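Local coordinates for Sel1 repeat family protein (PDB 6LCH) that probably acts as an immunity protein of Pseudomonas aeruginosa that protects cells against the type VI secretion effector PldB, at residues G48-A53 / W59-N64; A155-A160 / A166-E171. All blocks are in the same frame, centred on the assembly; numbering follows the deposited sequence.

In the fold
From the N terminus, the chain first reaches interaction 1, where helix 43-55 turns within a few residues into helix 59-70 and the two pack against each other, closing a short helical hairpin. Several helices later interaction 2 closes a second such hairpin, from helix 150-162 into helix 166-178. In each, the first segment belongs to one Sel1 repeat sequence and the second to the next. The contacts lie in series, neither nested nor crossing; the centres of interactions 1 and 2 are about 27 Å apart. Within this all-helical, solenoid-like chain, interaction 1 touches helices 22-34 and 81-93, whereas interaction 2 lies nearer the centre of the molecule, in touch with helices 133-146 and 183-195.

Interaction 1 (G48-A53 / W59-N64); sequences GLYSKA and WKAMHN
Asn-64 holds its CG beside its own backbone N and anti to the carbonyl carbon (chi1 -80°), a turn that sets the amide close to the hydroxyl of Tyr-50. From there ND2 donates a hydrogen bond to Tyr-50 OH, 2.9 Å long and nearly straight (167° at the hydrogen). The oxygen lies almost in the amide plane, and the plane of the ring stands at 88° to that of the amide. The same two side chains also meet through carbon: Asn-64 CB sits 4.0 Å from the centroid of the Tyr-50 ring in an off-centre CH-pi contact, shifted toward the hydroxyl end so that it comes within 3.5 Å of Tyr-50 CZ. Nearer the turn, small residues let the helices approach, with axes 8.3 Å apart. Ala-61 CB rests 3.6 Å from Ala-53 CB and 3.7 Å from Tyr-50 O, and the CA atoms of Tyr-50 and Ala-61 are separated by 5.3 Å. Tyr-28 of helix 22-34 touches both Tyr-50 and Asn-64, which brings a third helix onto this pair. This helical hairpin joins two consecutive Sel1 repeat sequences and combines alanine packing with one directional polar bond. Because that bond uses an N-H of the amide, it favours one of the two flips of Asn-64 and makes the tyrosine oxygen an acceptor within a largely buried interface.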
loop_
_atom_site.group_PDB
_atom_site.type_symbol
_atom_site.label_atom_id
_atom_site.label_comp_id
_atom_site.label_asym_id
_atom_site.label_seq_id
_atom_site.Cartn_x
_atom_site.Cartn_y
_atom_site.Cartn_z
ATOM N N GLY A 48 -7.647 -22.315 -8.523
ATOM C CA GLY A 48 -7.420 -22.773 -9.885
ATOM C C GLY A 48 -7.080 -21.636 -10.829
ATOM O O GLY A 48 -6.067 -21.676 -11.528
ATOM N N LEU A 49 -7.915 -20.595 -10.841
ATOM C CA LEU A 49 -7.670 -19.447 -11.708
ATOM C C LEU A 49 -6.340 -18.781 -11.382
ATOM O O LEU A 49 -5.512 -18.551 -12.273
ATOM C CB LEU A 49 -8.813 -18.442 -11.575
ATOM C CG LEU A 49 -10.172 -18.926 -12.069
ATOM C CD1 LEU A 49 -11.279 -18.161 -11.371
ATOM C CD2 LEU A 49 -10.267 -18.765 -13.576
ATOM N N TYR A 50 -6.124 -18.457 -10.102
ATOM C CA TYR A 50 -4.874 -17.835 -9.679
ATOM C C TYR A 50 -3.668 -18.646 -10.133
ATOM O O TYR A 50 -2.714 -18.098 -10.698
ATOM C CB TYR A 50 -4.859 -17.678 -8.157
ATOM C CG TYR A 50 -5.435 -16.378 -7.643
ATOM C CD1 TYR A 50 -5.543 -15.263 -8.466
ATOM C CD2 TYR A 50 -5.857 -16.264 -6.324
ATOM C CE1 TYR A 50 -6.066 -14.074 -7.991
ATOM C CE2 TYR A 50 -6.379 -15.084 -5.840
ATOM C CZ TYR A 50 -6.479 -13.990 -6.673
ATOM O OH TYR A 50 -7.005 -12.814 -6.188
ATOM N N SER A 51 -3.688 -19.958 -9.879
ATOM C CA SER A 51 -2.547 -20.794 -10.236
ATOM C C SER A 51 -2.360 -20.852 -11.745
ATOM O O SER A 51 -1.232 -20.741 -12.243
ATOM C CB SER A 51 -2.721 -22.198 -9.659
ATOM O OG SER A 51 -3.046 -22.139 -8.280
ATOM N N LYS A 52 -3.458 -21.027 -12.486
ATOM C CA LYS A 52 -3.393 -21.005 -13.944
ATOM C C LYS A 52 -2.737 -19.725 -14.444
ATOM O O LYS A 52 -1.886 -19.758 -15.341
ATOM C CB LYS A 52 -4.798 -21.146 -14.532
ATOM C CG LYS A 52 -5.316 -22.575 -14.627
ATOM C CD LYS A 52 -6.735 -22.611 -15.199
ATOM C CE LYS A 52 -7.785 -22.309 -14.133
ATOM N NZ LYS A 52 -9.164 -22.146 -14.688
ATOM N N ALA A 53 -3.115 -18.583 -13.866
ATOM C CA ALA A 53 -2.483 -17.330 -14.249
ATOM C C ALA A 53 -1.018 -17.306 -13.829
ATOM O O ALA A 53 -0.162 -16.808 -14.571
ATOM C CB ALA A 53 -3.245 -16.155 -13.639
ATOM N N TRP A 59 2.190 -11.867 -12.540
ATOM C CA TRP A 59 2.879 -11.627 -11.275
ATOM C C TRP A 59 1.938 -11.181 -10.161
ATOM O O TRP A 59 2.194 -11.485 -8.989
ATOM C CB TRP A 59 4.035 -10.636 -11.474
ATOM C CG TRP A 59 3.656 -9.218 -11.747
ATOM C CD1 TRP A 59 3.496 -8.631 -12.967
ATOM C CD2 TRP A 59 3.414 -8.195 -10.773
ATOM N NE1 TRP A 59 3.158 -7.309 -12.815
ATOM C CE2 TRP A 59 3.101 -7.016 -11.476
ATOM C CE3 TRP A 59 3.425 -8.165 -9.374
ATOM C CZ2 TRP A 59 2.806 -5.816 -10.828
ATOM C CZ3 TRP A 59 3.127 -6.975 -8.733
ATOM C CH2 TRP A 59 2.823 -5.816 -9.459
ATOM N N LYS A 60 0.845 -10.491 -10.481
ATOM C CA LYS A 60 -0.122 -10.171 -9.436
ATOM C C LYS A 60 -0.858 -11.422 -8.975
ATOM O O LYS A 60 -1.179 -11.562 -7.789
ATOM C CB LYS A 60 -1.100 -9.108 -9.925
ATOM C CG LYS A 60 -0.495 -7.721 -9.965
ATOM C CD LYS A 60 -1.142 -6.863 -11.029
ATOM C CE LYS A 60 -0.702 -5.416 -10.896
ATOM N NZ LYS A 60 -1.352 -4.750 -9.734
ATOM N N ALA A 61 -1.118 -12.352 -9.893
ATOM C CA ALA A 61 -1.713 -13.626 -9.506
ATOM C C ALA A 61 -0.796 -14.401 -8.570
ATOM O O ALA A 61 -1.264 -15.032 -7.618
ATOM C CB ALA A 61 -2.034 -14.452 -10.751
ATOM N N MET A 62 0.517 -14.372 -8.831
ATOM C CA MET A 62 1.474 -15.005 -7.927
ATOM C C MET A 62 1.441 -14.353 -6.554
ATOM O O MET A 62 1.457 -15.040 -5.525
ATOM C CB MET A 62 2.886 -14.911 -8.507
ATOM C CG MET A 62 3.105 -15.732 -9.748
ATOM S SD MET A 62 4.833 -15.729 -10.226
ATOM C CE MET A 62 5.071 -14.092 -10.854
ATOM N N HIS A 63 1.411 -13.022 -6.524
ATOM C CA HIS A 63 1.347 -12.303 -5.258
ATOM C C HIS A 63 0.061 -12.634 -4.504
ATOM O O HIS A 63 0.096 -12.992 -3.321
ATOM C CB HIS A 63 1.464 -10.802 -5.523
ATOM C CG HIS A 63 1.191 -9.948 -4.324
ATOM N ND1 HIS A 63 2.161 -9.637 -3.396
ATOM C CD2 HIS A 63 0.057 -9.337 -3.902
ATOM C CE1 HIS A 63 1.637 -8.876 -2.452
ATOM N NE2 HIS A 63 0.361 -8.679 -2.735
ATOM N N ASN A 64 -1.087 -12.527 -5.179
ATOM C CA ASN A 64 -2.361 -12.779 -4.511
ATOM C C ASN A 64 -2.459 -14.216 -4.022
ATOM O O ASN A 64 -2.939 -14.469 -2.912
ATOM C CB ASN A 64 -3.526 -12.470 -5.452
ATOM C CG ASN A 64 -3.835 -10.997 -5.524
ATOM O OD1 ASN A 64 -2.986 -10.160 -5.222
ATOM N ND2 ASN A 64 -5.055 -10.666 -5.933
#

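Interaction 2 (A155-A160 / A166-E171); sequences AYTHCA and APASYE
Ala-160 and Ala-168 meet through their methyl groups, CB to CB at 3.6 Å, where two helices running roughly antiparallel, 141° between their directions, form a helical hairpin across the junction of two consecutive Sel1 repeat sequences in an alpha-solenoid-type fold. Ala-168 CB also lies 3.7 Å from Thr-157 O, lodged against the turn of helix within 155-160 that carries Thr-157 and Ala-160. Alongside, the methyl CG2 of Thr-157 comes to 3.5 Å from Ala-168 O and 4.0 Å from Glu-171 CB. No hydrogen bond passes between the segments: the joint is made of methyl and methylene groups set against each other and against backbone carbonyl oxygens, and the short side chains allow the axes to close to 8.4 Å. Glu-171 contributes only the base of its side chain here; the chain bends at chi2, carrying its carboxylate away from helix 150-162. Beyond this first shell, Thr-137 of helix 133-146 touches both Ala-160 and Ala-168, adding a third helix at the seam. On another side of helix 150-162, Cys-159 forms a disulfide with Cys-10, tying the N-terminal segment to this hairpin. The rotation of Thr-157 splits its two branches: CG2, anti to the backbone N, faces helix 166-178, whereas OG1 turns back along its own helix to hydrogen-bond Gly-153 O, which would hold the methyl in place.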
loop_
_atom_site.group_PDB
_atom_site.type_symbol
_atom_site.label_atom_id
_atom_site.label_comp_id
_atom_site.label_asym_id
_atom_site.label_seq_id
_atom_site.Cartn_x
_atom_site.Cartn_y
_atom_site.Cartn_z
ATOM N N ALA A 155 12.269 10.747 1.757
ATOM C CA ALA A 155 12.538 10.657 0.326
ATOM C C ALA A 155 11.974 9.364 -0.254
ATOM O O ALA A 155 11.256 9.381 -1.260
ATOM C CB ALA A 155 14.041 10.756 0.062
ATOM N N TYR A 156 12.299 8.230 0.369
ATOM C CA TYR A 156 11.785 6.951 -0.109
ATOM C C TYR A 156 10.269 6.902 -0.033
ATOM O O TYR A 156 9.611 6.385 -0.941
ATOM C CB TYR A 156 12.392 5.808 0.697
ATOM C CG TYR A 156 13.817 5.500 0.310
ATOM C CD1 TYR A 156 14.335 5.947 -0.894
ATOM C CD2 TYR A 156 14.640 4.763 1.148
ATOM C CE1 TYR A 156 15.638 5.669 -1.254
ATOM C CE2 TYR A 156 15.937 4.479 0.799
ATOM C CZ TYR A 156 16.434 4.936 -0.401
ATOM O OH TYR A 156 17.731 4.652 -0.753
ATOM N N THR A 157 9.695 7.435 1.046
ATOM C CA THR A 157 8.243 7.487 1.145
ATOM C C THR A 157 7.651 8.415 0.093
ATOM O O THR A 157 6.542 8.165 -0.397
ATOM C CB THR A 157 7.825 7.919 2.551
ATOM O OG1 THR A 157 8.692 7.308 3.510
ATOM C CG2 THR A 157 6.408 7.466 2.837
ATOM N N HIS A 158 8.373 9.475 -0.281
ATOM C CA HIS A 158 7.896 10.343 -1.354
ATOM C C HIS A 158 7.974 9.645 -2.707
ATOM O O HIS A 158 7.096 9.832 -3.556
ATOM C CB HIS A 158 8.675 11.656 -1.366
ATOM C CG HIS A 158 8.034 12.742 -0.557
ATOM N ND1 HIS A 158 6.953 13.467 -1.011
ATOM C CD2 HIS A 158 8.306 13.212 0.683
ATOM C CE1 HIS A 158 6.598 14.347 -0.093
ATOM N NE2 HIS A 158 7.402 14.212 0.946
ATOM N N CYS A 159 9.011 8.831 -2.923
ATOM C CA CYS A 159 9.097 8.053 -4.154
ATOM C C CYS A 159 7.913 7.102 -4.280
ATOM O O CYS A 159 7.371 6.912 -5.377
ATOM C CB CYS A 159 10.415 7.279 -4.189
ATOM S SG CYS A 159 10.761 6.446 -5.754
ATOM N N ALA A 160 7.489 6.513 -3.161
ATOM C CA ALA A 160 6.397 5.549 -3.192
ATOM C C ALA A 160 5.059 6.219 -3.484
ATOM O O ALA A 160 4.256 5.692 -4.261
ATOM C CB ALA A 160 6.345 4.784 -1.871
ATOM N N ALA A 166 -1.167 4.462 -1.952
ATOM C CA ALA A 166 -1.853 5.185 -0.883
ATOM C C ALA A 166 -1.205 5.051 0.493
ATOM O O ALA A 166 -1.101 6.077 1.188
ATOM C CB ALA A 166 -3.323 4.746 -0.828
ATOM N N PRO A 167 -0.777 3.870 0.957
ATOM C CA PRO A 167 -0.199 3.793 2.310
ATOM C C PRO A 167 1.046 4.641 2.496
ATOM O O PRO A 167 1.389 4.962 3.639
ATOM C CB PRO A 167 0.112 2.300 2.478
ATOM C CG PRO A 167 -0.789 1.619 1.519
ATOM C CD PRO A 167 -0.865 2.533 0.342
ATOM N N ALA A 168 1.739 5.008 1.417
ATOM C CA ALA A 168 2.874 5.916 1.552
ATOM C C ALA A 168 2.403 7.337 1.823
ATOM O O ALA A 168 2.986 8.044 2.653
ATOM C CB ALA A 168 3.739 5.871 0.295
ATOM N N SER A 169 1.352 7.772 1.123
ATOM C CA SER A 169 0.760 9.073 1.409
ATOM C C SER A 169 0.149 9.108 2.804
ATOM O O SER A 169 0.096 10.172 3.429
ATOM C CB SER A 169 -0.297 9.414 0.357
ATOM O OG SER A 169 0.301 9.714 -0.894
ATOM N N TYR A 170 -0.324 7.960 3.302
ATOM C CA TYR A 170 -0.787 7.880 4.685
ATOM C C TYR A 170 0.361 8.126 5.656
ATOM O O TYR A 170 0.212 8.865 6.634
ATOM C CB TYR A 170 -1.433 6.517 4.953
ATOM C CG TYR A 170 -1.942 6.344 6.375
ATOM C CD1 TYR A 170 -3.250 6.671 6.710
ATOM C CD2 TYR A 170 -1.115 5.854 7.379
ATOM C CE1 TYR A 170 -3.717 6.515 8.002
ATOM C CE2 TYR A 170 -1.572 5.702 8.675
ATOM C CZ TYR A 170 -2.873 6.031 8.978
ATOM O OH TYR A 170 -3.330 5.874 10.265
ATOM N N GLU A 171 1.512 7.500 5.405
ATOM C CA GLU A 171 2.685 7.727 6.245
ATOM C C GLU A 171 3.159 9.169 6.165
ATOM O O GLU A 171 3.761 9.678 7.117
ATOM C CB GLU A 171 3.813 6.777 5.844
ATOM C CG GLU A 171 3.503 5.309 6.068
ATOM C CD GLU A 171 3.225 4.980 7.524
ATOM O OE1 GLU A 171 4.033 5.379 8.393
ATOM O OE2 GLU A 171 2.197 4.327 7.799
#